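Local coordinates for protein UDP-glucose 6-dehydrogenase (PDB 3VTF) that probably catalyses the NAD-dependent two-step oxidation of UDP-glucose to UDP-glucuronate, a step of nucleotide-sugar biosynthesis, at residues L416-K421 against A432-I437; R129-K134 against G164-S169; H36-A41 against E74-A79; N173-R178 against L226-S231. All blocks are in the same frame, centred on the assembly; numbering follows the deposited sequence.

Contact 1. Residues L416-K421 against A432-I437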
# COMPACT_ATOMS: atom_id res chain seq x y z
N LEU A 416 14.73 -10.50 27.30
CA LEU A 416 15.10 -11.83 27.69
C LEU A 416 16.58 -12.19 27.29
O LEU A 416 17.20 -11.49 26.47
CB LEU A 416 14.13 -12.87 27.07
CG LEU A 416 12.63 -12.80 27.42
CD1 LEU A 416 11.87 -13.90 26.65
CD2 LEU A 416 12.51 -13.08 28.94
N ASP A 417 17.05 -13.35 27.78
CA ASP A 417 18.43 -13.76 27.50
C ASP A 417 18.36 -14.88 26.50
O ASP A 417 18.04 -15.99 26.82
CB ASP A 417 19.12 -14.22 28.79
CG ASP A 417 20.58 -14.61 28.56
OD1 ASP A 417 21.06 -14.57 27.39
OD2 ASP A 417 21.24 -15.01 29.51
N TYR A 418 18.64 -14.57 25.24
CA TYR A 418 18.54 -15.55 24.17
C TYR A 418 19.89 -16.20 23.86
O TYR A 418 20.00 -16.91 22.88
CB TYR A 418 18.00 -14.93 22.88
CG TYR A 418 16.61 -14.34 22.96
CD1 TYR A 418 15.50 -15.12 22.71
CD2 TYR A 418 16.43 -13.01 23.25
CE1 TYR A 418 14.24 -14.58 22.77
CE2 TYR A 418 15.18 -12.46 23.32
CZ TYR A 418 14.09 -13.25 23.07
OH TYR A 418 12.85 -12.69 23.14
N ARG A 419 20.90 -15.94 24.68
CA ARG A 419 22.24 -16.41 24.36
C ARG A 419 22.31 -17.93 24.32
O ARG A 419 21.78 -18.60 25.17
CB ARG A 419 23.26 -15.81 25.32
CG ARG A 419 23.42 -14.32 25.14
CD ARG A 419 24.28 -13.67 26.20
NE ARG A 419 23.78 -13.84 27.56
CZ ARG A 419 24.36 -13.31 28.61
NH1 ARG A 419 23.87 -13.50 29.81
NH2 ARG A 419 25.45 -12.59 28.46
N GLY A 420 22.97 -18.46 23.31
CA GLY A 420 23.15 -19.88 23.19
C GLY A 420 21.95 -20.58 22.59
O GLY A 420 21.95 -21.78 22.44
N LYS A 421 20.93 -19.82 22.24
CA LYS A 421 19.71 -20.49 21.75
C LYS A 421 19.64 -20.38 20.22
O LYS A 421 20.32 -19.56 19.60
CB LYS A 421 18.47 -19.87 22.39
CG LYS A 421 18.39 -20.08 23.93
CD LYS A 421 18.28 -21.53 24.35
CE LYS A 421 18.51 -21.62 25.83
NZ LYS A 421 18.35 -23.06 26.17
N ALA A 432 17.15 -10.51 20.34
CA ALA A 432 17.27 -11.92 19.97
C ALA A 432 18.48 -12.24 19.08
O ALA A 432 18.86 -13.37 18.94
CB ALA A 432 15.98 -12.45 19.36
N ARG A 433 19.05 -11.21 18.48
CA ARG A 433 20.22 -11.34 17.63
C ARG A 433 21.44 -11.87 18.39
O ARG A 433 22.40 -12.33 17.79
CB ARG A 433 20.55 -10.01 16.98
CG ARG A 433 19.67 -9.66 15.81
CD ARG A 433 20.37 -8.79 14.81
NE ARG A 433 19.43 -8.37 13.78
CZ ARG A 433 19.32 -8.93 12.59
NH1 ARG A 433 18.44 -8.47 11.73
NH2 ARG A 433 20.10 -9.94 12.26
N GLU A 434 21.40 -11.78 19.70
CA GLU A 434 22.42 -12.31 20.58
C GLU A 434 22.44 -13.85 20.61
O GLU A 434 23.34 -14.44 21.16
CB GLU A 434 22.27 -11.74 21.99
CG GLU A 434 21.30 -12.49 22.87
CD GLU A 434 20.84 -11.69 24.06
OE1 GLU A 434 21.26 -10.54 24.19
OE2 GLU A 434 20.07 -12.21 24.87
N ALA A 435 21.40 -14.46 20.06
CA ALA A 435 21.24 -15.93 19.99
C ALA A 435 22.41 -16.63 19.35
O ALA A 435 23.10 -15.99 18.58
CB ALA A 435 19.98 -16.26 19.20
N LYS A 436 22.60 -17.92 19.60
CA LYS A 436 23.67 -18.67 18.85
C LYS A 436 23.37 -18.70 17.34
O LYS A 436 24.24 -18.52 16.50
CB LYS A 436 23.73 -20.12 19.34
CG LYS A 436 24.81 -20.94 18.57
CD LYS A 436 24.97 -22.38 19.13
CE LYS A 436 23.83 -23.32 18.82
NZ LYS A 436 22.86 -23.53 19.95
N ILE A 437 22.11 -19.00 17.01
CA ILE A 437 21.68 -18.94 15.59
C ILE A 437 20.41 -18.00 15.58
O ILE A 437 19.49 -18.22 16.35
CB ILE A 437 21.40 -20.34 15.05
CG1 ILE A 437 22.73 -21.17 14.88
CG2 ILE A 437 20.77 -20.26 13.67
CD1 ILE A 437 22.50 -22.68 14.67
O HOH W 1 24.65 -16.84 21.77
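Glu434 OE2 has two partners: the backbone N of Tyr418 gives it a fairly straight hydrogen bond of 2.8 Å on the anti lone pair, and Lys431 forms a salt bridge with the same oxygen. In Glu434 a chi1 of 86° places CG between the backbone N and the carbonyl carbon, and from there the extended chain crosses to 416-421; Glu434 CG lies 3.6 Å from Arg419 CG. Asp417 OD1 stands only 3.6 Å from Glu434 OE2, with the carboxylates at right angles. Their repulsion is probably eased by Lys431 and by Arg419, which holds Asp417 side-on through NE and NH1. Asp417 OD1 also takes the backbone N of Arg419, closing an Asx turn. Gly420, with phi 81°, suits the third position of the type II turn from Tyr418 to Lys421. Beyond the turn, Lys421 O receives Ile437 N at 3.2 Å and, more weakly, Lys436 N. One water joins Gly420 N to Glu434 O. On the inner side, the small Ala432 sets its CB over the centre of the Tyr418 ring, a CH-pi contact of 4.0 Å to the centroid, while the hydroxyl bonds to Tyr413 O. The Tyr418 side chain also packs on Val423 of strand 422-425, Ile406 of strand 403-406 and Leu398 of helix 394-400, and Ile437 begins the edge strand 437-440 of the parallel sheet.

Contact 2. Residues R129-K134 against G164-S169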
# COMPACT_ATOMS: atom_id res chain seq x y z
N ARG A 129 -38.77 -7.07 14.32
CA ARG A 129 -39.81 -7.34 15.41
C ARG A 129 -39.89 -6.18 16.41
O ARG A 129 -40.95 -5.75 16.83
CB ARG A 129 -39.41 -8.64 16.05
CG ARG A 129 -39.75 -9.82 15.15
CD ARG A 129 -39.75 -11.14 15.91
NE ARG A 129 -38.41 -11.45 16.34
CZ ARG A 129 -37.51 -12.17 15.66
NH1 ARG A 129 -37.81 -12.74 14.52
NH2 ARG A 129 -36.30 -12.37 16.16
N GLY A 130 -38.74 -5.58 16.73
CA GLY A 130 -38.79 -4.47 17.71
C GLY A 130 -39.46 -3.28 17.09
O GLY A 130 -40.21 -2.54 17.75
N ILE A 131 -39.20 -3.05 15.79
CA ILE A 131 -39.78 -1.94 15.10
C ILE A 131 -41.31 -2.12 15.05
O ILE A 131 -42.07 -1.13 15.18
CB ILE A 131 -39.14 -1.85 13.70
CG1 ILE A 131 -37.66 -1.32 13.82
CG2 ILE A 131 -39.88 -0.85 12.80
CD1 ILE A 131 -36.90 -1.21 12.45
N ARG A 132 -41.72 -3.34 14.73
CA ARG A 132 -43.16 -3.65 14.61
C ARG A 132 -43.88 -3.31 15.94
O ARG A 132 -44.89 -2.63 15.95
CB ARG A 132 -43.30 -5.13 14.32
CG ARG A 132 -44.75 -5.45 13.91
CD ARG A 132 -44.93 -6.92 13.76
NE ARG A 132 -46.35 -7.13 13.65
CZ ARG A 132 -46.90 -8.26 13.26
NH1 ARG A 132 -46.14 -9.28 12.90
NH2 ARG A 132 -48.22 -8.37 13.22
N ALA A 133 -43.26 -3.71 17.06
CA ALA A 133 -43.78 -3.41 18.42
C ALA A 133 -43.72 -1.93 18.67
O ALA A 133 -44.64 -1.36 19.25
CB ALA A 133 -42.98 -4.18 19.44
N LYS A 134 -42.65 -1.26 18.22
CA LYS A 134 -42.56 0.21 18.50
C LYS A 134 -43.64 0.99 17.75
O LYS A 134 -44.10 2.06 18.20
CB LYS A 134 -41.15 0.80 18.10
CG LYS A 134 -40.94 2.21 18.58
CD LYS A 134 -39.49 2.80 18.44
CE LYS A 134 -39.14 3.06 17.00
NZ LYS A 134 -37.87 3.87 16.83
N GLY A 164 -43.97 -5.54 10.08
CA GLY A 164 -45.44 -5.39 9.95
C GLY A 164 -45.85 -4.10 9.24
O GLY A 164 -46.91 -3.50 9.50
N GLY A 165 -45.00 -3.60 8.35
CA GLY A 165 -45.41 -2.40 7.61
C GLY A 165 -44.96 -1.09 8.21
O GLY A 165 -45.22 -0.02 7.64
N VAL A 166 -44.25 -1.14 9.34
CA VAL A 166 -43.72 0.11 9.90
C VAL A 166 -42.53 0.57 9.06
O VAL A 166 -41.66 -0.27 8.77
CB VAL A 166 -43.30 -0.08 11.37
CG1 VAL A 166 -42.65 1.18 11.95
CG2 VAL A 166 -44.50 -0.55 12.20
N LYS A 167 -42.50 1.86 8.71
CA LYS A 167 -41.43 2.47 7.86
C LYS A 167 -40.08 2.54 8.67
O LYS A 167 -40.09 2.67 9.90
CB LYS A 167 -41.82 3.87 7.39
CG LYS A 167 -41.66 4.93 8.51
CD LYS A 167 -41.89 6.41 8.15
CE LYS A 167 -42.43 7.11 9.40
NZ LYS A 167 -42.07 8.54 9.62
N PHE A 168 -38.95 2.39 7.97
CA PHE A 168 -37.64 2.46 8.64
C PHE A 168 -36.62 2.82 7.63
O PHE A 168 -36.92 2.82 6.42
CB PHE A 168 -37.29 1.08 9.29
CG PHE A 168 -37.12 -0.04 8.31
CD1 PHE A 168 -35.84 -0.32 7.80
CD2 PHE A 168 -38.21 -0.83 7.88
CE1 PHE A 168 -35.61 -1.35 6.98
CE2 PHE A 168 -38.01 -1.86 6.98
CZ PHE A 168 -36.69 -2.12 6.51
N SER A 169 -35.43 3.14 8.10
CA SER A 169 -34.32 3.45 7.18
C SER A 169 -33.12 2.62 7.59
O SER A 169 -33.14 1.99 8.66
CB SER A 169 -33.95 4.96 7.25
OG SER A 169 -35.04 5.80 6.88
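Ile131 and Val166 meet at a slant, methyl against methyl: CG2 of the isoleucine lies 3.5 Å from CG1 of the valine. Both groups are the branches anti to their own backbone N, and this torsion points each at the other segment. The other branch of Val166, CG2, lies against the helix backbone, 3.9 Å from Ile131 O and 4.1 Å from Arg132 CA. Two beta-branched side chains suit this place because they are compact and have few ways to rotate.

The longer branch of Ile131, ending in CD1, serves a second partner. Its CD1 touches Phe168 CB at 3.9 Å, the two side chains crossing at about a right angle, and the methyl stands obliquely to the aromatic ring.

At the solvent-facing margin Arg132 runs out extended from CG to NE. Its CG comes 3.9 Å from Gly164 N, and Gly164 CA lies over one face of the guanidinium. Glycine fits here on two counts: phi is positive, and the absence of a side chain lets the backbone lie close under the arginine.

No hydrogen bond crosses between 129-134 and 164-169. Ile131 and Phe168 both also pack on Val159 of helix 151-160 and Val140 of strand 139-142, an apolar layer of helices against the parallel part of the mixed sheet, as in the beta-alpha-beta units of a Rossmann-type NAD-binding domain.

Contact 3. Residues H36-A41 against E74-A79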
# COMPACT_ATOMS: atom_id res chain seq x y z
N HIS A 36 -18.75 0.35 21.32
CA HIS A 36 -19.74 1.38 20.86
C HIS A 36 -20.78 1.67 21.90
O HIS A 36 -21.22 2.81 22.07
CB HIS A 36 -20.39 0.94 19.56
CG HIS A 36 -19.47 1.19 18.36
ND1 HIS A 36 -18.38 0.41 18.10
CD2 HIS A 36 -19.46 2.21 17.44
CE1 HIS A 36 -17.71 0.94 17.03
NE2 HIS A 36 -18.39 2.01 16.63
N ALA A 37 -21.24 0.62 22.56
CA ALA A 37 -22.30 0.83 23.59
C ALA A 37 -21.80 1.75 24.68
O ALA A 37 -22.49 2.70 25.09
CB ALA A 37 -22.74 -0.52 24.14
N VAL A 38 -20.63 1.43 25.21
CA VAL A 38 -20.00 2.29 26.24
C VAL A 38 -19.65 3.68 25.75
O VAL A 38 -19.92 4.71 26.44
CB VAL A 38 -18.74 1.56 26.82
CG1 VAL A 38 -17.89 2.54 27.66
CG2 VAL A 38 -19.16 0.36 27.64
N GLY A 39 -19.06 3.75 24.57
CA GLY A 39 -18.65 5.04 24.01
C GLY A 39 -19.85 5.96 23.70
O GLY A 39 -19.74 7.17 23.91
N PHE A 40 -20.93 5.41 23.12
CA PHE A 40 -22.05 6.26 22.79
C PHE A 40 -22.63 6.79 24.12
O PHE A 40 -23.05 7.98 24.17
CB PHE A 40 -23.16 5.48 22.02
CG PHE A 40 -22.84 5.25 20.54
CD1 PHE A 40 -22.34 6.26 19.77
CD2 PHE A 40 -23.19 4.03 19.92
CE1 PHE A 40 -22.12 6.07 18.39
CE2 PHE A 40 -22.89 3.83 18.57
CZ PHE A 40 -22.37 4.85 17.82
N ALA A 41 -22.71 5.92 25.15
CA ALA A 41 -23.23 6.42 26.44
C ALA A 41 -22.35 7.55 26.99
O ALA A 41 -22.87 8.58 27.49
CB ALA A 41 -23.33 5.27 27.47
N GLU A 74 -12.80 0.66 33.22
CA GLU A 74 -13.11 2.01 33.70
C GLU A 74 -14.12 2.78 32.84
O GLU A 74 -14.97 3.49 33.37
CB GLU A 74 -11.83 2.85 33.73
CG GLU A 74 -12.08 4.23 34.34
CD GLU A 74 -10.87 5.14 34.26
OE1 GLU A 74 -9.84 4.73 33.65
OE2 GLU A 74 -10.96 6.27 34.81
N ALA A 75 -14.03 2.70 31.50
CA ALA A 75 -15.06 3.34 30.66
C ALA A 75 -16.45 2.75 30.94
O ALA A 75 -17.47 3.47 31.09
CB ALA A 75 -14.69 3.20 29.15
N LEU A 76 -16.49 1.42 31.11
CA LEU A 76 -17.76 0.77 31.35
C LEU A 76 -18.38 1.30 32.71
O LEU A 76 -19.57 1.67 32.78
CB LEU A 76 -17.59 -0.73 31.31
CG LEU A 76 -18.76 -1.59 31.81
CD1 LEU A 76 -20.01 -1.40 30.95
CD2 LEU A 76 -18.33 -3.06 31.87
N GLY A 77 -17.55 1.36 33.75
CA GLY A 77 -18.04 1.76 35.11
C GLY A 77 -18.55 3.17 34.99
O GLY A 77 -19.63 3.45 35.50
N ARG A 78 -17.82 4.05 34.29
CA ARG A 78 -18.29 5.44 34.02
C ARG A 78 -19.62 5.48 33.23
O ARG A 78 -20.54 6.21 33.56
CB ARG A 78 -17.23 6.30 33.31
CG ARG A 78 -15.93 6.52 34.08
CD ARG A 78 -14.79 7.08 33.17
NE ARG A 78 -15.14 8.41 32.67
CZ ARG A 78 -14.83 9.57 33.28
NH1 ARG A 78 -14.14 9.57 34.42
NH2 ARG A 78 -15.22 10.74 32.77
N ALA A 79 -19.76 4.67 32.19
CA ALA A 79 -21.01 4.67 31.42
C ALA A 79 -22.21 4.18 32.24
O ALA A 79 -23.29 4.77 32.21
CB ALA A 79 -20.79 3.81 30.13
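Val38 packs on Ala75, Leu76 and Ala79 where helix 31-43 meets helix 72-81 in the Rossmann-type NAD-binding domain. Helix 31-43 follows the first strand of that fold, 23-27, and helix 72-81 precedes the edge strand 85-87. The short segments approach to 9.0 Å between axes and cross at 51°, and all the residues that touch are buried.

Of these, Val38 gives up the most surface. With CG1 anti to the backbone N (chi1 168°), its two methyls spread over the partner helix. CG1 sits 3.6 Å from Ala75 CB and equally near Ala75 O, while CG2 faces Leu76 CD1 at 3.8 Å, the valine and leucine crossing at about a right angle. A valine is suited to this spot because its two branches can serve two neighbouring residues of the other helix at once.

Ala79, next in buried surface, lies one turn beyond Ala75 and also points at helix 31-43. Being a single methyl, it allows the backbones to come close, its CA only 5.7 Å from that of Ala41. Leu85 of strand 85-87 packs on Val38, Ala41, Leu76 and Ala79, binding the helix pair to the sheet, and Leu42 of the first helix adds to the cover over Ala75 and Ala79. Within 36-41 the methyl of Ala79 meets Ala41 CB and Val38 CG1, each at 4.0 Å, and Val38 O at 3.9 Å.

Contact 4. Residues N173-R178 against L226-S231. With UPG (uridine-5'-diphosphate-glucose), chain B.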
# COMPACT_ATOMS: atom_id res chain seq x y z
N ASN A 173 -22.44 1.79 8.42
CA ASN A 173 -21.57 2.70 9.17
C ASN A 173 -20.42 1.80 9.66
O ASN A 173 -20.43 1.24 10.80
CB ASN A 173 -22.38 3.33 10.35
CG ASN A 173 -21.50 4.21 11.27
OD1 ASN A 173 -20.49 4.89 10.82
ND2 ASN A 173 -21.81 4.17 12.53
N PRO A 174 -19.46 1.55 8.76
CA PRO A 174 -18.49 0.56 9.13
C PRO A 174 -17.63 1.00 10.30
O PRO A 174 -17.61 2.22 10.67
CB PRO A 174 -17.59 0.44 7.87
CG PRO A 174 -17.92 1.62 7.01
CD PRO A 174 -19.36 1.97 7.34
N GLU A 175 -16.98 0.02 10.90
CA GLU A 175 -16.15 0.35 12.08
C GLU A 175 -14.71 0.04 11.78
O GLU A 175 -14.43 -0.76 10.88
CB GLU A 175 -16.65 -0.41 13.29
CG GLU A 175 -16.70 -1.91 13.03
CD GLU A 175 -15.35 -2.53 13.20
OE1 GLU A 175 -14.48 -1.94 13.97
OE2 GLU A 175 -15.13 -3.58 12.60
N PHE A 176 -13.81 0.79 12.40
CA PHE A 176 -12.42 0.74 12.09
C PHE A 176 -11.58 0.61 13.35
O PHE A 176 -10.35 0.82 13.28
CB PHE A 176 -12.03 2.03 11.35
CG PHE A 176 -12.74 2.20 10.02
CD1 PHE A 176 -12.43 1.37 8.93
CD2 PHE A 176 -13.76 3.14 9.89
CE1 PHE A 176 -13.09 1.50 7.69
CE2 PHE A 176 -14.41 3.31 8.65
CZ PHE A 176 -14.09 2.46 7.57
N LEU A 177 -12.22 0.19 14.45
CA LEU A 177 -11.60 0.05 15.74
C LEU A 177 -10.50 -1.02 15.65
O LEU A 177 -10.75 -2.09 15.14
CB LEU A 177 -12.67 -0.47 16.77
CG LEU A 177 -13.88 0.50 16.98
CD1 LEU A 177 -14.55 0.08 18.27
CD2 LEU A 177 -13.47 2.00 17.04
N ARG A 178 -9.34 -0.78 16.26
CA ARG A 178 -8.39 -1.90 16.46
C ARG A 178 -8.46 -2.42 17.88
O ARG A 178 -8.53 -1.66 18.89
CB ARG A 178 -6.94 -1.52 16.13
CG ARG A 178 -6.85 -0.64 14.93
CD ARG A 178 -5.41 -0.20 14.70
NE ARG A 178 -4.96 0.82 15.63
CZ ARG A 178 -5.28 2.10 15.59
NH1 ARG A 178 -6.09 2.58 14.65
NH2 ARG A 178 -4.78 2.92 16.51
N LEU A 226 -17.94 -1.26 0.80
CA LEU A 226 -16.67 -1.54 0.07
C LEU A 226 -15.43 -0.84 0.72
O LEU A 226 -14.29 -1.40 0.78
CB LEU A 226 -16.79 -1.08 -1.37
CG LEU A 226 -15.60 -1.47 -2.30
CD1 LEU A 226 -15.41 -2.95 -2.20
CD2 LEU A 226 -15.94 -1.10 -3.71
N VAL A 227 -15.65 0.34 1.31
CA VAL A 227 -14.53 1.02 2.02
C VAL A 227 -13.96 0.15 3.08
O VAL A 227 -12.75 0.09 3.28
CB VAL A 227 -15.01 2.37 2.69
CG1 VAL A 227 -13.94 2.93 3.61
CG2 VAL A 227 -15.33 3.43 1.63
N LYS A 228 -14.82 -0.56 3.82
CA LYS A 228 -14.32 -1.38 4.89
C LYS A 228 -13.44 -2.52 4.38
O LYS A 228 -12.33 -2.85 5.01
CB LYS A 228 -15.50 -1.98 5.65
CG LYS A 228 -15.15 -2.92 6.79
CD LYS A 228 -14.07 -2.33 7.70
CE LYS A 228 -13.83 -3.25 8.88
NZ LYS A 228 -12.58 -2.82 9.58
N TYR A 229 -13.90 -3.19 3.32
CA TYR A 229 -13.04 -4.32 2.80
C TYR A 229 -11.76 -3.76 2.13
O TYR A 229 -10.66 -4.29 2.28
CB TYR A 229 -13.81 -5.12 1.69
CG TYR A 229 -14.72 -6.16 2.35
CD1 TYR A 229 -14.18 -7.32 2.91
CD2 TYR A 229 -16.13 -5.90 2.50
CE1 TYR A 229 -15.00 -8.27 3.57
CE2 TYR A 229 -16.98 -6.80 3.19
CZ TYR A 229 -16.43 -8.00 3.66
OH TYR A 229 -17.25 -8.90 4.28
N ALA A 230 -11.91 -2.67 1.39
CA ALA A 230 -10.74 -2.08 0.72
C ALA A 230 -9.70 -1.64 1.76
O ALA A 230 -8.48 -1.82 1.52
CB ALA A 230 -11.12 -0.97 -0.22
N SER A 231 -10.15 -1.08 2.89
CA SER A 231 -9.22 -0.71 3.93
C SER A 231 -8.56 -1.94 4.56
O SER A 231 -7.35 -1.93 4.78
CB SER A 231 -9.88 0.15 5.03
OG SER A 231 -10.47 1.31 4.36
N1 UPG B . 0.53 -7.17 11.88
C2 UPG B . 1.72 -7.52 11.17
N3 UPG B . 2.52 -6.55 10.74
C4 UPG B . 2.16 -5.22 10.90
C5 UPG B . 0.96 -4.82 11.58
C6 UPG B . 0.13 -5.88 12.03
O2 UPG B . 2.05 -8.73 10.97
O4 UPG B . 2.93 -4.32 10.42
C1C UPG B . -0.30 -8.32 12.30
C2C UPG B . -0.59 -8.23 13.78
O2C UPG B . 0.39 -8.90 14.57
C3C UPG B . -1.96 -8.95 13.89
C4C UPG B . -2.65 -8.63 12.56
O4C UPG B . -1.61 -8.11 11.71
O3C UPG B . -1.75 -10.38 13.87
C5C UPG B . -3.76 -7.56 12.68
O5C UPG B . -3.26 -6.52 13.53
PA UPG B . -4.25 -5.20 13.89
O1A UPG B . -4.59 -4.40 12.59
O2A UPG B . -3.69 -4.52 15.17
O3A UPG B . -5.49 -6.00 14.54
PB UPG B . -7.11 -5.79 14.45
O1B UPG B . -7.60 -5.51 15.85
O2B UPG B . -7.40 -7.19 13.84
O3B UPG B . -7.49 -4.51 13.59
C1' UPG B . -7.89 -4.63 12.19
C2' UPG B . -7.74 -3.26 11.57
C3' UPG B . -8.85 -2.35 12.14
C4' UPG B . -10.21 -3.02 11.84
C5' UPG B . -10.26 -4.38 12.66
C6' UPG B . -11.53 -5.24 12.47
O2' UPG B . -6.42 -2.89 12.13
O3' UPG B . -8.74 -1.10 11.48
O4' UPG B . -11.23 -2.16 12.38
O5' UPG B . -9.21 -5.16 12.04
O6' UPG B . -12.08 -5.02 11.15
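The sugar end of the UDP-glucose pocket is built here, where the loop after strand 169-172 meets the long helix 221-251, and Lys228 carries the junction. Its CG is anti to the backbone N and the chain bends at chi2 (47°), then runs on extended to bring NZ between loop and ligand. NZ donates to Glu175 O at 3.1 Å, in the carbonyl plane, and to O6' of the glucose at 2.7 Å; Asn232 OD1 takes a third bond. O6' is the hydroxyl oxygen on the carbon that the enzyme oxidises, so the lysine is fixed beside the reacting group. A long, flexible chain with a donor at its tip suits this task, and its methylenes serve too: CB rests 3.9 Å from Pro174 CB, and CD meets Phe176 CE1 as the two side chains slide past each other in opposite directions.

The loop leaves the C-terminal end of a strand in the NAD-binding Rossmann-type domain, whereas the helix belongs to the central domain, so the pocket forms where these parts meet. The loop backbone also binds the sugar: Phe176 O accepts from O3' at 3.1 Å and Leu177 O from O4' at 2.8 Å. Glu175 OE1 receives Leu177 N, which probably steadies the loop.

Phe176 adds an apolar contact with the helix. Its CZ touches Val227 CG1 at 4.0 Å, the side chains crossing at about a right angle, and Arg191 makes a cation-pi contact with its ring.

How the contacts relate
Along the chain the contacts close in the order 3, 2, 4, 1. Contacts 3 and 2 lie wholly in the NAD-binding domain, their centres about 28 Å apart; one packs helices beside strand 85-87, the other a helix and a loop beside strands 139-142 and 169-172. The loop of contact 4 follows strand 169-172 and meets helix 221-251. Contact 4 also touches contact 3 directly, His36 CE1 lying 3.5 Å from Leu177 CD1. Contact 1 stands apart, at the edge of the second, six-stranded sheet, its centre about 40 Å from that of contact 4 and about 64 Å from that of contact 2. With ligand-binding residues in contact 4 and also at Phe343, Lys344 and Arg427, the substrate pocket lies between two alpha/beta domains.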